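Esterase/lipase (Lactobacillus rhamnosus, PDB 4N5H) probably hydrolyses carboxylic esters, and may also transfer their acyl groups, as an esterase of the alpha/beta-hydrolase fold. Local coordinates at residues V186-P189 / S190-P193; S200-A203 / A204-D208; D243-Y246 / L247-Q250; Q250-L253 / K254-A258; P274-K277 / H278-V282. The protein carries 1 engineered substitution. All blocks are in the same frame, centred on the assembly; numbering follows the deposited sequence.

Interaction 1 (V186-P189 / S190-P193)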
loop_
_atom_site.group_PDB
_atom_site.type_symbol
_atom_site.label_atom_id
_atom_site.label_comp_id
_atom_site.label_asym_id
_atom_site.label_seq_id
_atom_site.Cartn_x
_atom_site.Cartn_y
_atom_site.Cartn_z
ATOM N N VAL A 186 10.514 30.033 -13.009
ATOM C CA VAL A 186 11.607 30.239 -13.972
ATOM C C VAL A 186 11.080 31.045 -15.152
ATOM O O VAL A 186 10.986 30.573 -16.251
ATOM C CB VAL A 186 12.274 28.934 -14.287
ATOM C CG1 VAL A 186 13.558 29.198 -15.096
ATOM C CG2 VAL A 186 12.685 28.324 -12.950
ATOM N N ALA A 187 10.642 32.241 -14.861
ATOM C CA ALA A 187 9.903 32.989 -15.859
ATOM C C ALA A 187 10.770 33.663 -16.924
ATOM O O ALA A 187 10.212 34.076 -17.987
ATOM C CB ALA A 187 8.970 33.976 -15.213
ATOM N N GLU A 188 12.098 33.746 -16.656
ATOM C CA GLU A 188 13.054 34.306 -17.614
ATOM C C GLU A 188 14.102 33.272 -18.000
ATOM O O GLU A 188 15.275 33.372 -17.590
ATOM C CB GLU A 188 13.688 35.574 -17.015
ATOM C CG GLU A 188 12.701 36.646 -16.643
ATOM C CD GLU A 188 12.103 37.335 -17.866
ATOM O OE1 GLU A 188 12.879 37.847 -18.720
ATOM O OE2 GLU A 188 10.899 37.378 -17.973
ATOM N N PRO A 189 13.694 32.226 -18.750
ATOM C CA PRO A 189 14.605 31.106 -18.986
ATOM C C PRO A 189 15.886 31.560 -19.731
ATOM O O PRO A 189 16.960 30.921 -19.543
ATOM C CB PRO A 189 13.827 30.167 -19.854
ATOM C CG PRO A 189 12.582 30.724 -20.125
ATOM C CD PRO A 189 12.344 31.870 -19.215
ATOM N N SER A 190 15.818 32.691 -20.438
ATOM C CA SER A 190 17.052 33.142 -21.209
ATOM C C SER A 190 18.157 33.580 -20.266
ATOM O O SER A 190 19.352 33.562 -20.687
ATOM C CB SER A 190 16.708 34.266 -22.233
ATOM O OG SER A 190 15.865 33.722 -23.161
ATOM N N LYS A 191 17.818 33.908 -19.028
ATOM C CA LYS A 191 18.800 34.218 -17.976
ATOM C C LYS A 191 19.302 33.003 -17.239
ATOM O O LYS A 191 20.046 33.148 -16.235
ATOM C CB LYS A 191 18.155 35.148 -16.954
ATOM C CG LYS A 191 17.765 36.469 -17.525
ATOM C CD LYS A 191 17.292 37.357 -16.387
ATOM C CE LYS A 191 16.784 38.696 -16.896
ATOM N NZ LYS A 191 17.857 39.330 -17.726
ATOM N N LEU A 192 18.887 31.788 -17.626
ATOM C CA LEU A 192 19.315 30.598 -16.879
ATOM C C LEU A 192 20.881 30.513 -16.761
ATOM O O LEU A 192 21.406 30.071 -15.708
ATOM C CB LEU A 192 18.730 29.312 -17.451
ATOM C CG LEU A 192 17.298 29.068 -16.930
ATOM C CD1 LEU A 192 16.753 27.918 -17.703
ATOM C CD2 LEU A 192 17.398 28.683 -15.473
ATOM N N PRO A 193 21.607 30.943 -17.813
ATOM C CA PRO A 193 23.114 30.852 -17.741
ATOM C C PRO A 193 23.874 31.623 -16.634
ATOM O O PRO A 193 25.016 31.306 -16.357
ATOM C CB PRO A 193 23.520 31.399 -19.108
ATOM C CG PRO A 193 22.460 30.808 -19.975
ATOM C CD PRO A 193 21.156 31.068 -19.219
#
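Leu-192 N donates to Pro-189 O over 2.9 Å, with an N-H...O angle of 158°, and one residue earlier Lys-191 N donates to Glu-188 O at 3.0 Å. Both bonds join an amide to the carbonyl three residues back, the pattern of a short 3-10 turn, and Pro-189, which has no N-H to give, stands at its start. The side chains of the turn fold back over these carbonyls. Leu-192 CG lies 3.2 Å from Pro-189 O, while Lys-191 CB rests 3.4 Å from Glu-188 O. Beyond CB the lysine runs nearly straight, its CD 4.1 Å from Glu-188 CB, before turning at its last torsion. The charged ends stay apart, OE1 of Glu-188 being 5.3 Å from NZ of Lys-191, and that carboxylate bonds instead to the hydroxyl of Ser-224. The outer layer is apolar. Val-186 swings CG1 opposite its own backbone N (chi1 -170°), which brings that methyl to 3.9 Å from Leu-192 CD2, the two side chains crossing at about a right angle. Leu-192 CD1 reaches to 4.3 Å from Pro-189 CB. Trimming Leu-192 to an alanine would probably leave the Val-186 methyl without this partner and open a gap beside Pro-189 CB. The turn lies in the loop between strand 179-183 and helix 198-201: Val-186 touches Ser-146, the probable nucleophile, Leu-192 packs on Ala-203 of helix 203-211, Lys-191 on Gln-248 and Ala-251 of helix 246-258, and Glu-188 on Phe-223 of helix 223-226.

Interaction 2 (S200-A203 / A204-D208)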
loop_
_atom_site.group_PDB
_atom_site.type_symbol
_atom_site.label_atom_id
_atom_site.label_comp_id
_atom_site.label_asym_id
_atom_site.label_seq_id
_atom_site.Cartn_x
_atom_site.Cartn_y
_atom_site.Cartn_z
ATOM N N SER A 200 20.730 25.479 -15.293
ATOM C CA SER A 200 21.554 26.610 -15.754
ATOM C C SER A 200 22.735 26.127 -16.655
ATOM O O SER A 200 22.927 26.667 -17.770
ATOM C CB SER A 200 22.066 27.483 -14.565
ATOM O OG SER A 200 20.977 28.154 -13.907
ATOM N N ASP A 201 23.483 25.124 -16.199
ATOM C CA ASP A 201 24.606 24.549 -17.009
ATOM C C ASP A 201 24.151 24.029 -18.387
ATOM O O ASP A 201 24.842 24.243 -19.362
ATOM C CB ASP A 201 25.232 23.359 -16.289
ATOM C CG ASP A 201 25.929 23.747 -15.001
ATOM O OD1 ASP A 201 26.177 24.970 -14.727
ATOM O OD2 ASP A 201 26.196 22.788 -14.250
ATOM N N MET A 202 22.990 23.354 -18.422
ATOM C CA MET A 202 22.405 22.762 -19.625
ATOM C C MET A 202 21.464 23.722 -20.379
ATOM O O MET A 202 20.624 23.295 -21.170
ATOM C CB MET A 202 21.579 21.577 -19.166
ATOM C CG MET A 202 21.822 20.328 -19.949
ATOM S SD MET A 202 23.587 19.962 -20.088
ATOM C CE MET A 202 23.323 19.044 -21.619
ATOM N N ALA A 203 21.600 25.001 -20.091
ATOM C CA ALA A 203 20.611 26.006 -20.423
ATOM C C ALA A 203 20.394 26.098 -21.908
ATOM O O ALA A 203 19.263 26.269 -22.349
ATOM C CB ALA A 203 20.947 27.396 -19.904
ATOM N N ALA A 204 21.454 26.080 -22.697
ATOM C CA ALA A 204 21.237 26.390 -24.106
ATOM C C ALA A 204 20.407 25.256 -24.711
ATOM O O ALA A 204 19.610 25.457 -25.641
ATOM C CB ALA A 204 22.575 26.578 -24.836
ATOM N N PHE A 205 20.612 24.046 -24.218
ATOM C CA PHE A 205 19.845 22.890 -24.661
ATOM C C PHE A 205 18.341 22.996 -24.262
ATOM O O PHE A 205 17.455 22.668 -25.055
ATOM C CB PHE A 205 20.408 21.608 -24.080
ATOM C CG PHE A 205 19.705 20.378 -24.533
ATOM C CD1 PHE A 205 19.823 19.942 -25.833
ATOM C CD2 PHE A 205 18.852 19.650 -23.637
ATOM C CE1 PHE A 205 19.185 18.781 -26.258
ATOM C CE2 PHE A 205 18.188 18.538 -24.078
ATOM C CZ PHE A 205 18.332 18.096 -25.382
ATOM N N TYR A 206 18.077 23.389 -23.025
ATOM C CA TYR A 206 16.682 23.681 -22.607
ATOM C C TYR A 206 15.980 24.738 -23.521
ATOM O O TYR A 206 14.796 24.603 -23.950
ATOM C CB TYR A 206 16.570 24.150 -21.154
ATOM C CG TYR A 206 16.600 23.051 -20.141
ATOM C CD1 TYR A 206 17.756 22.415 -19.824
ATOM C CD2 TYR A 206 15.460 22.663 -19.462
ATOM C CE1 TYR A 206 17.769 21.376 -18.898
ATOM C CE2 TYR A 206 15.495 21.682 -18.497
ATOM C CZ TYR A 206 16.665 21.058 -18.186
ATOM O OH TYR A 206 16.732 20.002 -17.255
ATOM N N LEU A 207 16.704 25.793 -23.779
ATOM C CA LEU A 207 16.195 26.885 -24.577
ATOM C C LEU A 207 15.909 26.446 -26.016
ATOM O O LEU A 207 14.878 26.831 -26.595
ATOM C CB LEU A 207 17.157 28.071 -24.498
ATOM C CG LEU A 207 17.345 28.713 -23.125
ATOM C CD1 LEU A 207 18.486 29.718 -23.089
ATOM C CD2 LEU A 207 16.031 29.342 -22.762
ATOM N N ASP A 208 16.797 25.634 -26.573
ATOM C CA ASP A 208 16.581 25.059 -27.882
ATOM C C ASP A 208 15.377 24.150 -27.995
ATOM O O ASP A 208 14.642 24.175 -28.966
ATOM C CB ASP A 208 17.844 24.303 -28.319
ATOM C CG ASP A 208 18.929 25.264 -28.856
ATOM O OD1 ASP A 208 18.625 26.492 -29.031
ATOM O OD2 ASP A 208 20.075 24.794 -29.146
HETATM O O HOH W 1 24.267 26.087 -21.818
#
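Met-202 and Tyr-206 meet at a helix-to-helix junction: Met-202 is the first residue to leave helix 198-201 and at the same time the N-cap of helix 203-211. Its carbonyl starts the new helix by accepting from Tyr-206 N at 3.2 Å, and Ala-203 O follows with Leu-207 N at 3.0 Å; both bonds are close to straight, at 166° and 165°. Tyr-206 keeps its ring close to this first turn. With CG opposite the carbonyl carbon (chi1 -81°), the ring leans back along the helix, so that Met-202 O lies at its edge, in its plane, 3.3 Å from CD1, and Met-202 CB packs 3.8 Å from CE1. One residue further on, Leu-207 sets CG 3.2 Å from Ala-203 O, partly covering that carbonyl.

A second shell fixes these groups. The phenol oxygen of Tyr-206 is hydrogen-bonded to Trp-15 NE1, and its ring meets Phe-78 edge to face; Met-202 and Tyr-206 both touch Val-11 of helix 2-28, and Phe-205 leans on Met-7 of the same helix. On the other flank, Ala-203 touches Pro-193 and Leu-207 touches Pro-189, so the junction is wedged between the long N-terminal helix and the 186-193 loop. Ser-200 OG, tied to Leu-192 O, anchors the end of the first helix to that loop as well. Across the break, a water bridges the two helices, donating to Asp-201 O at 3.1 Å and accepting from Ala-204 N at 2.9 Å.

Interaction 3 (D243-Y246 / L247-Q250)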
loop_
_atom_site.group_PDB
_atom_site.type_symbol
_atom_site.label_atom_id
_atom_site.label_comp_id
_atom_site.label_asym_id
_atom_site.label_seq_id
_atom_site.Cartn_x
_atom_site.Cartn_y
_atom_site.Cartn_z
ATOM N N ASP A 243 15.552 29.557 -2.195
ATOM C CA ASP A 243 15.230 28.966 -3.492
ATOM C C ASP A 243 16.477 28.914 -4.382
ATOM O O ASP A 243 17.103 29.929 -4.566
ATOM C CB ASP A 243 14.111 29.846 -4.110
ATOM C CG ASP A 243 13.762 29.448 -5.537
ATOM O OD1 ASP A 243 13.978 28.264 -5.883
ATOM O OD2 ASP A 243 13.251 30.303 -6.252
ATOM N N SER A 244 16.861 27.772 -4.873
ATOM C CA SER A 244 17.966 27.681 -5.783
ATOM C C SER A 244 17.729 28.567 -7.019
ATOM O O SER A 244 18.695 29.041 -7.585
ATOM C CB SER A 244 18.115 26.270 -6.274
ATOM O OG SER A 244 16.906 25.712 -6.763
ATOM N N PHE A 245 16.476 28.872 -7.363
ATOM C CA PHE A 245 16.123 29.836 -8.450
ATOM C C PHE A 245 15.779 31.203 -7.991
ATOM O O PHE A 245 15.097 31.968 -8.683
ATOM C CB PHE A 245 14.970 29.254 -9.280
ATOM C CG PHE A 245 15.376 28.078 -10.120
ATOM C CD1 PHE A 245 15.236 26.795 -9.648
ATOM C CD2 PHE A 245 15.983 28.287 -11.346
ATOM C CE1 PHE A 245 15.511 25.661 -10.402
ATOM C CE2 PHE A 245 16.349 27.153 -12.096
ATOM C CZ PHE A 245 16.037 25.861 -11.644
ATOM N N TYR A 246 16.290 31.664 -6.857
ATOM C CA TYR A 246 15.923 32.970 -6.342
ATOM C C TYR A 246 16.300 34.067 -7.360
ATOM O O TYR A 246 15.604 35.075 -7.450
ATOM C CB TYR A 246 16.643 33.237 -4.998
ATOM C CG TYR A 246 16.328 34.539 -4.338
ATOM C CD1 TYR A 246 14.997 34.993 -4.059
ATOM C CD2 TYR A 246 17.382 35.421 -4.002
ATOM C CE1 TYR A 246 14.734 36.169 -3.424
ATOM C CE2 TYR A 246 17.092 36.612 -3.366
ATOM C CZ TYR A 246 15.797 36.984 -3.063
ATOM O OH TYR A 246 15.528 38.162 -2.467
ATOM N N LEU A 247 17.400 33.898 -8.092
ATOM C CA LEU A 247 17.741 34.938 -9.042
ATOM C C LEU A 247 16.643 35.178 -10.069
ATOM O O LEU A 247 16.424 36.289 -10.548
ATOM C CB LEU A 247 19.028 34.619 -9.810
ATOM C CG LEU A 247 20.368 34.782 -9.078
ATOM C CD1 LEU A 247 21.419 34.881 -10.200
ATOM C CD2 LEU A 247 20.424 35.985 -8.102
ATOM N N GLN A 248 15.949 34.110 -10.459
ATOM C CA GLN A 248 14.765 34.279 -11.323
ATOM C C GLN A 248 13.648 35.126 -10.729
ATOM O O GLN A 248 12.971 35.852 -11.414
ATOM C CB GLN A 248 14.220 32.913 -11.697
ATOM C CG GLN A 248 15.105 32.140 -12.637
ATOM C CD GLN A 248 14.911 32.545 -14.096
ATOM O OE1 GLN A 248 13.800 32.852 -14.534
ATOM N NE2 GLN A 248 15.998 32.617 -14.830
ATOM N N SER A 249 13.347 34.933 -9.428
ATOM C CA SER A 249 12.408 35.755 -8.755
ATOM C C SER A 249 12.869 37.230 -8.711
ATOM O O SER A 249 12.073 38.142 -8.936
ATOM C CB SER A 249 12.150 35.233 -7.301
ATOM O OG SER A 249 11.359 34.056 -7.301
ATOM N N GLN A 250 14.151 37.442 -8.434
ATOM C CA GLN A 250 14.694 38.826 -8.469
ATOM C C GLN A 250 14.529 39.439 -9.874
ATOM O O GLN A 250 14.126 40.587 -9.988
ATOM C CB GLN A 250 16.168 38.880 -8.091
ATOM C CG GLN A 250 16.379 38.432 -6.645
ATOM C CD GLN A 250 17.829 38.587 -6.219
ATOM O OE1 GLN A 250 18.726 37.894 -6.681
ATOM N NE2 GLN A 250 18.027 39.459 -5.281
HETATM O O HOH W 2 12.332 32.628 -4.941
HETATM O O HOH W 3 19.250 31.543 -8.449
HETATM O O HOH W 4 12.078 31.852 -8.713
#
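Tyr-246 and Gln-250 form an offset ring-on-amide stack within the first turn of helix 246-258, just after the loop that leaves strand 235-240. Gln-250 CG lies over one face of the ring, 4.0 Å from its centroid and 17° off the normal, a CH-pi contact. The amide runs on past the rim, its CD 3.5 Å from Tyr-246 CE2 and its plane turned only 21° from the ring. Tyr-246 points CG opposite its backbone N (chi1 -179°), which lays the ring under the residue one turn ahead, and the backbones beneath are joined by Gln-250 N and Tyr-246 O at 2.9 Å.

The approach to the helix is an Asx turn within a type I beta turn from Asp-243 to Tyr-246: Phe-245 N donates to Asp-243 OD1 at 3.0 Å, coming from above the carboxylate plane. The same oxygen bonds to His-278 ND1, consistent with Asp-243 being the acid of a Ser-His-Asp triad, as is usual in this fold. The other oxygen, OD2, accepts a water at 2.8 Å, which is also bonded to Ser-249 OG. That hydroxyl is held again by a second water, 2.7 Å from OG, which also reaches Phe-245 O, the carbonyl of the N-cap residue. Phe-245 and Gln-248 run side by side, with Gln-248 CG 4.2 Å from CD2 at the edge of the phenyl ring. The bend of Gln-248 leads its OE1 away to Glu-188 N, tying the start of the helix to the 186-193 loop.

Interaction 4 (Q250-L253 / K254-A258)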
loop_
_atom_site.group_PDB
_atom_site.type_symbol
_atom_site.label_atom_id
_atom_site.label_comp_id
_atom_site.label_asym_id
_atom_site.label_seq_id
_atom_site.Cartn_x
_atom_site.Cartn_y
_atom_site.Cartn_z
ATOM N N GLN A 250 14.151 37.442 -8.434
ATOM C CA GLN A 250 14.694 38.826 -8.469
ATOM C C GLN A 250 14.529 39.439 -9.874
ATOM O O GLN A 250 14.126 40.587 -9.988
ATOM C CB GLN A 250 16.168 38.880 -8.091
ATOM C CG GLN A 250 16.379 38.432 -6.645
ATOM C CD GLN A 250 17.829 38.587 -6.219
ATOM O OE1 GLN A 250 18.726 37.894 -6.681
ATOM N NE2 GLN A 250 18.027 39.459 -5.281
ATOM N N ALA A 251 14.827 38.690 -10.889
ATOM C CA ALA A 251 14.682 39.157 -12.284
ATOM C C ALA A 251 13.246 39.463 -12.584
ATOM O O ALA A 251 12.919 40.510 -13.200
ATOM C CB ALA A 251 15.211 38.143 -13.274
ATOM N N LEU A 252 12.321 38.569 -12.191
ATOM C CA LEU A 252 10.915 38.842 -12.403
ATOM C C LEU A 252 10.373 40.069 -11.720
ATOM O O LEU A 252 9.544 40.805 -12.265
ATOM C CB LEU A 252 10.048 37.648 -11.930
ATOM C CG LEU A 252 8.603 37.758 -12.297
ATOM C CD1 LEU A 252 8.386 37.979 -13.795
ATOM C CD2 LEU A 252 7.951 36.386 -11.940
ATOM N N LEU A 253 10.848 40.363 -10.501
ATOM C CA LEU A 253 10.370 41.551 -9.875
ATOM C C LEU A 253 10.723 42.848 -10.724
ATOM O O LEU A 253 9.949 43.768 -10.806
ATOM C CB LEU A 253 10.959 41.693 -8.491
ATOM C CG LEU A 253 10.451 40.744 -7.410
ATOM C CD1 LEU A 253 11.376 40.898 -6.199
ATOM C CD2 LEU A 253 9.035 41.066 -7.108
ATOM N N LYS A 254 11.907 42.867 -11.249
ATOM C CA LYS A 254 12.316 43.968 -12.078
ATOM C C LYS A 254 11.427 44.091 -13.308
ATOM O O LYS A 254 11.079 45.175 -13.730
ATOM C CB LYS A 254 13.788 43.832 -12.498
ATOM C CG LYS A 254 14.725 44.072 -11.345
ATOM C CD LYS A 254 16.137 43.693 -11.767
ATOM C CE LYS A 254 17.052 43.969 -10.607
ATOM N NZ LYS A 254 18.174 43.024 -10.766
ATOM N N VAL A 255 11.090 42.961 -13.931
ATOM C CA VAL A 255 10.096 42.970 -15.054
ATOM C C VAL A 255 8.738 43.463 -14.638
ATOM O O VAL A 255 8.101 44.301 -15.341
ATOM C CB VAL A 255 9.936 41.585 -15.711
ATOM C CG1 VAL A 255 8.879 41.651 -16.803
ATOM C CG2 VAL A 255 11.283 41.088 -16.181
ATOM N N PHE A 256 8.275 43.018 -13.441
ATOM C CA PHE A 256 7.041 43.489 -12.904
ATOM C C PHE A 256 7.061 45.033 -12.741
ATOM O O PHE A 256 6.124 45.740 -13.135
ATOM C CB PHE A 256 6.756 42.888 -11.562
ATOM C CG PHE A 256 6.245 41.410 -11.563
ATOM C CD1 PHE A 256 5.750 40.753 -12.698
ATOM C CD2 PHE A 256 6.110 40.767 -10.317
ATOM C CE1 PHE A 256 5.242 39.457 -12.582
ATOM C CE2 PHE A 256 5.560 39.491 -10.222
ATOM C CZ PHE A 256 5.098 38.856 -11.353
ATOM N N ASP A 257 8.146 45.535 -12.157
ATOM C CA ASP A 257 8.213 46.970 -11.852
ATOM C C ASP A 257 8.230 47.766 -13.118
ATOM O O ASP A 257 7.506 48.743 -13.223
ATOM C CB ASP A 257 9.412 47.241 -10.942
ATOM C CG ASP A 257 9.198 46.734 -9.496
ATOM O OD1 ASP A 257 8.023 46.577 -9.055
ATOM O OD2 ASP A 257 10.221 46.634 -8.818
ATOM N N ALA A 258 8.988 47.314 -14.099
ATOM C CA ALA A 258 9.116 48.044 -15.393
ATOM C C ALA A 258 7.848 48.085 -16.205
ATOM O O ALA A 258 7.560 49.080 -16.961
ATOM C CB ALA A 258 10.215 47.406 -16.159
#
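Leu-252 lies across one face of the Phe-256 ring, one helical turn away. Its CG sits 3.9 Å from the ring centroid, 15° off the normal, with both methyls above and just past the rim: CD1 is 3.7 Å from Phe-256 CE1, and CD2 is 3.8 Å from Phe-256 CZ. Leu-252 turns CG opposite its backbone N (chi1 -171°), which carries the branch forward along the helix onto the ring. Leu-253 CD2 adds a looser touch, 4.4 Å from Phe-256 CD2.

This is the inward flank of helix 246-258, the helix of the beta-alpha-beta crossover from strand 235-240 to strand 263-268. Phe-256 meets the rings of Phe-235 and Tyr-263, one from each strand, while Leu-252 and Val-255 pack on Phe-223.

The helical bonds underneath are of uneven length. Phe-256 N reaches Leu-252 O at 2.8 Å and Asp-257 N reaches Leu-253 O at 2.9 Å, but the bond from Lys-254 N to Gln-250 O is weak, at 3.4 Å. At the outer edge the extended Lys-254 chain passes Gln-250 O, its CG 3.8 Å from that oxygen, and Asp-257 OD1 is bonded to the hydroxyl of Tyr-263.

Interaction 5 (P274-K277 / H278-V282)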
loop_
_atom_site.group_PDB
_atom_site.type_symbol
_atom_site.label_atom_id
_atom_site.label_comp_id
_atom_site.label_asym_id
_atom_site.label_seq_id
_atom_site.Cartn_x
_atom_site.Cartn_y
_atom_site.Cartn_z
ATOM N N PRO A 274 17.136 26.894 6.050
ATOM C CA PRO A 274 17.597 26.240 4.890
ATOM C C PRO A 274 16.594 25.247 4.277
ATOM O O PRO A 274 16.773 24.763 3.135
ATOM C CB PRO A 274 18.809 25.499 5.421
ATOM C CG PRO A 274 18.486 25.164 6.803
ATOM C CD PRO A 274 17.802 26.388 7.275
ATOM N N HIS A 275 15.602 24.851 5.095
ATOM C CA HIS A 275 14.595 23.942 4.612
ATOM C C HIS A 275 13.628 24.580 3.616
ATOM O O HIS A 275 12.924 23.848 2.887
ATOM C CB HIS A 275 13.825 23.348 5.809
ATOM C CG HIS A 275 13.231 24.373 6.704
ATOM N ND1 HIS A 275 14.003 25.237 7.474
ATOM C CD2 HIS A 275 11.946 24.706 6.958
ATOM C CE1 HIS A 275 13.214 26.002 8.193
ATOM N NE2 HIS A 275 11.965 25.694 7.907
ATOM N N LEU A 276 13.592 25.924 3.549
ATOM C CA LEU A 276 12.624 26.637 2.670
ATOM C C LEU A 276 13.265 26.732 1.298
ATOM O O LEU A 276 13.575 27.805 0.749
ATOM C CB LEU A 276 12.342 27.990 3.285
ATOM C CG LEU A 276 11.718 27.889 4.641
ATOM C CD1 LEU A 276 11.347 29.281 5.063
ATOM C CD2 LEU A 276 10.521 26.954 4.713
ATOM N N LYS A 277 13.425 25.543 0.740
ATOM C CA LYS A 277 14.074 25.346 -0.552
ATOM C C LYS A 277 13.119 25.622 -1.718
ATOM O O LYS A 277 11.993 26.001 -1.533
ATOM C CB LYS A 277 14.557 23.907 -0.637
ATOM C CG LYS A 277 13.440 22.838 -0.629
ATOM C CD LYS A 277 13.950 21.448 -0.974
ATOM C CE LYS A 277 14.183 21.313 -2.490
ATOM N NZ LYS A 277 13.017 21.302 -3.410
ATOM N N HIS A 278 13.622 25.416 -2.950
ATOM C CA HIS A 278 12.789 25.537 -4.154
ATOM C C HIS A 278 11.525 24.772 -3.961
ATOM O O HIS A 278 11.526 23.609 -3.601
ATOM C CB HIS A 278 13.609 24.923 -5.319
ATOM C CG HIS A 278 12.983 25.082 -6.655
ATOM N ND1 HIS A 278 12.786 26.322 -7.223
ATOM C CD2 HIS A 278 12.599 24.171 -7.575
ATOM C CE1 HIS A 278 12.209 26.158 -8.405
ATOM N NE2 HIS A 278 12.143 24.873 -8.667
ATOM N N VAL A 279 10.429 25.453 -4.236
ATOM C CA VAL A 279 9.081 24.959 -4.229
ATOM C C VAL A 279 8.678 24.179 -2.981
ATOM O O VAL A 279 7.895 23.242 -3.058
ATOM C CB VAL A 279 8.683 24.181 -5.513
ATOM C CG1 VAL A 279 8.869 25.076 -6.751
ATOM C CG2 VAL A 279 9.380 22.883 -5.671
ATOM N N PHE A 280 9.173 24.601 -1.822
ATOM C CA PHE A 280 8.972 23.809 -0.583
ATOM C C PHE A 280 7.504 23.691 -0.230
ATOM O O PHE A 280 7.077 22.649 0.249
ATOM C CB PHE A 280 9.768 24.398 0.620
ATOM C CG PHE A 280 9.121 25.641 1.168
ATOM C CD1 PHE A 280 8.090 25.570 2.101
ATOM C CD2 PHE A 280 9.523 26.935 0.718
ATOM C CE1 PHE A 280 7.456 26.750 2.537
ATOM C CE2 PHE A 280 8.950 28.088 1.172
ATOM C CZ PHE A 280 7.868 28.010 2.107
ATOM N N ASN A 281 6.758 24.724 -0.530
ATOM C CA ASN A 281 5.303 24.768 -0.169
ATOM C C ASN A 281 4.374 23.903 -0.992
ATOM O O ASN A 281 3.250 23.612 -0.615
ATOM C CB ASN A 281 4.805 26.194 -0.066
ATOM C CG ASN A 281 4.907 26.927 -1.363
ATOM O OD1 ASN A 281 6.037 27.088 -1.885
ATOM N ND2 ASN A 281 3.808 27.239 -1.966
ATOM N N VAL A 282 4.874 23.516 -2.134
ATOM C CA VAL A 282 4.263 22.535 -3.015
ATOM C C VAL A 282 4.688 21.078 -2.645
ATOM O O VAL A 282 3.854 20.129 -2.605
ATOM C CB VAL A 282 4.664 22.774 -4.471
ATOM C CG1 VAL A 282 4.058 21.733 -5.430
ATOM C CG2 VAL A 282 4.142 24.155 -4.913
#
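Leu-276 sets CD2 squarely over the Phe-280 ring, 3.7 Å from its centroid and 8° off the normal, while Asn-281 CB covers the opposite face. The edge of the ring is taken by Lys-277 O, in its plane and 3.5 Å from Phe-280 CD2. With chi1 at 75°, the phenyl group is placed between its own backbone N and carbonyl carbon, turned back under the preceding loop. Leu-276 is the centre of an inverse gamma turn, and Lys-277 O also receives a weak bond from Phe-280 N at 3.2 Å.

The lysine chain folds over the next residue. Bent at its last two torsions, it brings NZ to His-278 O at 2.8 Å, in the carbonyl plane, and the same ammonium bonds to Gln-283 OE1. An alanine in place of Lys-277 would probably leave the His-278 carbonyl and the Gln-283 amide without this shared donor and let the loop shift.

His-278 probably belongs to the active site. Besides its bond to Asp-243, it bonds through NE2 to Ser-146 OG, consistent with a catalytic triad, and Val-279 CG1 lies over the centre of the ring, 3.7 Å above its plane. Nearby, His-275 packs against Trp-125 and Phe-129 of the second subunit. Lys-277 would thus be a second-shell residue, gripping the backbone carbonyl of the likely catalytic histidine, while the imidazole is left to pair with the aspartate and the serine.

The five contacts follow one another along the chain, all later than strand 179-183 of the central sheet. Interactions 3 and 4 share Gln-250 and helix 246-258, their centres about 12 Å apart. Interaction 1 adjoins three of the others: interaction 2 through Leu-192 and Ser-200, interaction 3 through Glu-188 and Gln-248, and interaction 4 through Lys-191 and Ala-251. Interaction 5, after strand 263-268, meets interaction 3 through Asp-243 and His-278. The loops after successive parallel strands thus converge at the presumed active site, as expected of an alpha/beta hydrolase, while interaction 2 lies about 24 Å, and interaction 4 about 22 Å, from interaction 5, centre to centre.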